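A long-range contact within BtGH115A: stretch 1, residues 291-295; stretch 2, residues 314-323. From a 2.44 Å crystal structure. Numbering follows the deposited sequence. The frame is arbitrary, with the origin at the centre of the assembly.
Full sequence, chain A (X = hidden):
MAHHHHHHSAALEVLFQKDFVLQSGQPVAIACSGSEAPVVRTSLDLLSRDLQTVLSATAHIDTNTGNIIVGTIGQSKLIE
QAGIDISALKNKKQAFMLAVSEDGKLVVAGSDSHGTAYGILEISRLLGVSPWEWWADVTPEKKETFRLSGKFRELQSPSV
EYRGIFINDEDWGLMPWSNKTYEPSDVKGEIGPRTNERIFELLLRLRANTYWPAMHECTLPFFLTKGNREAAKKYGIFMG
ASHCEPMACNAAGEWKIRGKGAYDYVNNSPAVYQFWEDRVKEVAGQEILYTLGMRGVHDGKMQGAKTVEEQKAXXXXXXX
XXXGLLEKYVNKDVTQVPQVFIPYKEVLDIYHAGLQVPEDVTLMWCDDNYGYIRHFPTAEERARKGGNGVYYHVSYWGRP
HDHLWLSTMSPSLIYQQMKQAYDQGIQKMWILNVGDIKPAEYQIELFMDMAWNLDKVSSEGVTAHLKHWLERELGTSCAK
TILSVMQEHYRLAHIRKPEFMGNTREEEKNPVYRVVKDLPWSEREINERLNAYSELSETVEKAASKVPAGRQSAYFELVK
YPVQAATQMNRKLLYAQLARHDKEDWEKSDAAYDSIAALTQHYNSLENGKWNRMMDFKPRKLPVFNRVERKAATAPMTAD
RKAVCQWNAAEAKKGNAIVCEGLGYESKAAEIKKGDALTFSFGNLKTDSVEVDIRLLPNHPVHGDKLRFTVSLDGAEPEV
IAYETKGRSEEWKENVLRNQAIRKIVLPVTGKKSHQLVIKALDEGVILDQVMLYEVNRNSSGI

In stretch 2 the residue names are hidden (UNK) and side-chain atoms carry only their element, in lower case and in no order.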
# COMPACT_ATOMS: atom_id res chain seq x y z
N THR A 291 9.31 -17.85 -4.35
CA THR A 291 7.86 -18.10 -4.38
C THR A 291 7.64 -19.56 -4.83
O THR A 291 8.22 -19.99 -5.82
CB THR A 291 7.11 -17.10 -5.29
OG1 THR A 291 6.95 -15.85 -4.60
CG2 THR A 291 5.72 -17.57 -5.62
N LEU A 292 6.81 -20.31 -4.10
CA LEU A 292 6.51 -21.69 -4.48
C LEU A 292 5.20 -21.79 -5.24
O LEU A 292 4.41 -20.84 -5.24
CB LEU A 292 6.51 -22.61 -3.27
CG LEU A 292 7.85 -22.88 -2.58
CD1 LEU A 292 7.70 -24.11 -1.70
CD2 LEU A 292 8.98 -23.07 -3.58
N GLY A 293 4.99 -22.94 -5.89
CA GLY A 293 3.71 -23.24 -6.53
C GLY A 293 3.70 -22.94 -8.01
O GLY A 293 4.75 -22.81 -8.63
N MSE A 294 2.49 -22.84 -8.56
CA MSE A 294 2.27 -22.64 -10.00
C MSE A 294 0.87 -22.09 -10.25
O MSE A 294 -0.13 -22.58 -9.69
CB MSE A 294 2.45 -23.95 -10.79
CG MSE A 294 2.80 -23.60 -12.23
SE MSE A 294 3.40 -25.21 -13.18
CE MSE A 294 3.64 -24.61 -15.03
N ARG A 295 0.82 -21.04 -11.08
CA ARG A 295 -0.44 -20.53 -11.65
C ARG A 295 -0.26 -20.48 -13.17
O ARG A 295 0.47 -21.33 -13.73
CB ARG A 295 -0.79 -19.14 -11.07
CG ARG A 295 -1.18 -19.13 -9.59
CD ARG A 295 -1.39 -17.70 -9.08
NE ARG A 295 -2.75 -17.20 -9.34
CZ ARG A 295 -3.06 -16.04 -9.93
NH1 ARG A 295 -2.11 -15.19 -10.32
NH2 ARG A 295 -4.33 -15.73 -10.09
N UNK A 314 -1.40 -31.44 -8.60
CA UNK A 314 -0.35 -30.70 -9.37
C UNK A 314 0.70 -30.11 -8.44
O UNK A 314 1.90 -30.38 -8.57
c UNK A 314 0.16 -28.75 -10.97
c UNK A 314 -0.94 -29.53 -10.25
c UNK A 314 -1.97 -30.04 -11.25
N UNK A 315 0.22 -29.31 -7.50
CA UNK A 315 1.04 -28.54 -6.59
C UNK A 315 1.93 -29.43 -5.72
O UNK A 315 3.14 -29.16 -5.59
c UNK A 315 0.15 -27.63 -5.73
c UNK A 315 -0.72 -26.60 -6.47
c UNK A 315 0.09 -25.61 -7.31
c UNK A 315 -1.60 -25.85 -5.50
N UNK A 316 1.33 -30.50 -5.16
CA UNK A 316 2.07 -31.56 -4.45
C UNK A 316 3.28 -32.00 -5.28
O UNK A 316 4.38 -32.09 -4.74
c UNK A 316 -0.06 -32.36 -3.22
c UNK A 316 1.14 -32.75 -4.12
o UNK A 316 0.10 -31.48 -2.35
o UNK A 316 -1.17 -32.96 -3.36
N UNK A 317 3.08 -32.20 -6.58
CA UNK A 317 4.17 -32.61 -7.50
C UNK A 317 5.17 -31.46 -7.66
O UNK A 317 6.39 -31.68 -7.73
c UNK A 317 4.62 -36.72 -8.97
n UNK A 317 4.11 -37.62 -8.13
c UNK A 317 4.67 -33.58 -9.89
n UNK A 317 3.81 -35.91 -9.67
c UNK A 317 4.24 -34.86 -10.61
c UNK A 317 3.62 -33.07 -8.87
n UNK A 317 5.95 -36.65 -9.10
N UNK A 318 4.63 -30.25 -7.69
CA UNK A 318 5.41 -29.05 -7.94
C UNK A 318 6.28 -28.68 -6.74
O UNK A 318 7.46 -28.42 -6.90
c UNK A 318 5.03 -26.53 -8.10
c UNK A 318 4.15 -28.07 -9.87
c UNK A 318 4.47 -27.90 -8.40
N UNK A 319 5.71 -28.69 -5.53
CA UNK A 319 6.50 -28.38 -4.32
C UNK A 319 7.75 -29.26 -4.22
O UNK A 319 8.87 -28.77 -4.02
c UNK A 319 4.50 -26.38 -3.60
c UNK A 319 2.45 -25.77 -2.50
c UNK A 319 4.53 -27.60 -2.91
c UNK A 319 5.67 -28.57 -3.06
c UNK A 319 3.53 -27.88 -1.99
c UNK A 319 3.46 -25.48 -3.41
c UNK A 319 2.47 -26.98 -1.79
N UNK A 320 7.54 -30.57 -4.40
CA UNK A 320 8.57 -31.58 -4.18
C UNK A 320 9.75 -31.35 -5.10
O UNK A 320 10.90 -31.43 -4.66
c UNK A 320 7.99 -33.04 -4.25
c UNK A 320 9.09 -34.08 -4.19
c UNK A 320 6.99 -33.29 -3.11
N UNK A 321 9.49 -30.99 -6.36
CA UNK A 321 10.57 -30.70 -7.32
C UNK A 321 11.20 -29.34 -7.12
O UNK A 321 12.41 -29.17 -7.37
o UNK A 321 8.85 -32.74 -8.23
c UNK A 321 9.32 -32.00 -9.14
o UNK A 321 9.16 -32.21 -10.37
c UNK A 321 10.09 -30.74 -8.77
N UNK A 322 10.38 -28.37 -6.71
CA UNK A 322 10.85 -27.01 -6.49
C UNK A 322 11.79 -26.92 -5.29
O UNK A 322 12.87 -26.37 -5.41
c UNK A 322 9.04 -25.65 -7.65
n UNK A 322 7.48 -24.03 -8.52
o UNK A 322 7.24 -24.65 -6.38
c UNK A 322 7.84 -24.73 -7.46
c UNK A 322 9.68 -26.03 -6.33
N UNK A 323 11.37 -27.49 -4.16
CA UNK A 323 12.26 -27.68 -3.01
C UNK A 323 13.49 -28.57 -3.35
O UNK A 323 14.60 -28.34 -2.84
c UNK A 323 9.36 -27.63 -0.43
c UNK A 323 10.54 -27.13 -1.24
n UNK A 323 10.45 -27.93 3.10
n UNK A 323 9.72 -28.10 0.93
n UNK A 323 10.39 -26.05 1.81
c UNK A 323 10.18 -27.36 1.94
c UNK A 323 11.47 -28.20 -1.80

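Stretch 2 is helical throughout. Stretch 1, with no regular helix or strand, runs alongside it, nearly antiparallel, with Gly293 nearest the helix by CA.

Position 314 has three side-chain carbons, one carrying the other two. The branch sits directly on the backbone. Its CB points toward stretch 1, but the side chain makes no contact. This is Val314.

Position 315 has four carbons, forked at the second. One terminal carbon lies 3.9 Å from Met294 O and 4.4 Å from Gly293 CA. The fork after a single methylene makes it Leu315, and that terminal carbon is CD2.

Position 316 has two carbons, the second carrying two oxygens. This is a short carboxylate, out of reach of stretch 1. The residue is Asp316.

Position 317 has three carbons, a nitrogen, then a carbon carrying two more nitrogens. That is a guanidinium on a long arm. It is exposed, touches a crystal neighbour and does not meet stretch 1. It is Arg317.

Position 318 again has one carbon carrying two. Its CB points toward stretch 1. One branch lies 3.8 Å from Gly293 O, and the other 4.4 Å from the SE atom of Met294, a selenomethionine. The residue is Val318.

Position 319 has one carbon followed by a ring of six carbons, with no oxygen attached. A ring carbon lies 3.8 Å from Gly293 CA and 4.2 Å from Leu292 CB. This is Phe319, and the ring carbon is CE1. Gly293 CA sits at the ring edge, near its plane.

Position 320 has one carbon carrying two. It is exposed and makes no contact with stretch 1. This is Val320.

Position 321 has two carbons, the second carrying two oxygens. It is also out of reach and touches a crystal neighbour. It is Asp321.

Position 322 has three carbons, the third carrying one oxygen and one nitrogen: a carboxamide at the end of two methylenes. The oxygen lies 2.9 Å from Gly293 N, and the nitrogen 3.0 Å from Gly293 O. This is Gln322.

Position 323 has three carbons, a nitrogen, then a carbon carrying two more nitrogens. The third carbon of the arm lies 4.1 Å from Leu292 CD1. The residue is Arg323, and its end nitrogens are bonded elsewhere in the structure.

The contact is centred on Gly293. Gln322 pairs with both polar backbone atoms of this glycine. Gly293 N donates to Gln322 OE1 at 167°, and Gln322 NE2 donates to Gly293 O at 157°. One side chain thus satisfies an amide and a carbonyl, and both residues are buried. Apolar groups pack around this pair: Leu292 against Phe319, and Met294 against Val318. A CB on Gly293 would be jammed against the carbonyl O of Leu292 at these backbone angles, which by itself calls for glycine. An ideal CB on Gly293 would lie 4.0 Å from Phe319 CE1, so the ring does not demand the glycine; the backbone angles do.

Stretch 2 314-323: VLDRVFVDQR
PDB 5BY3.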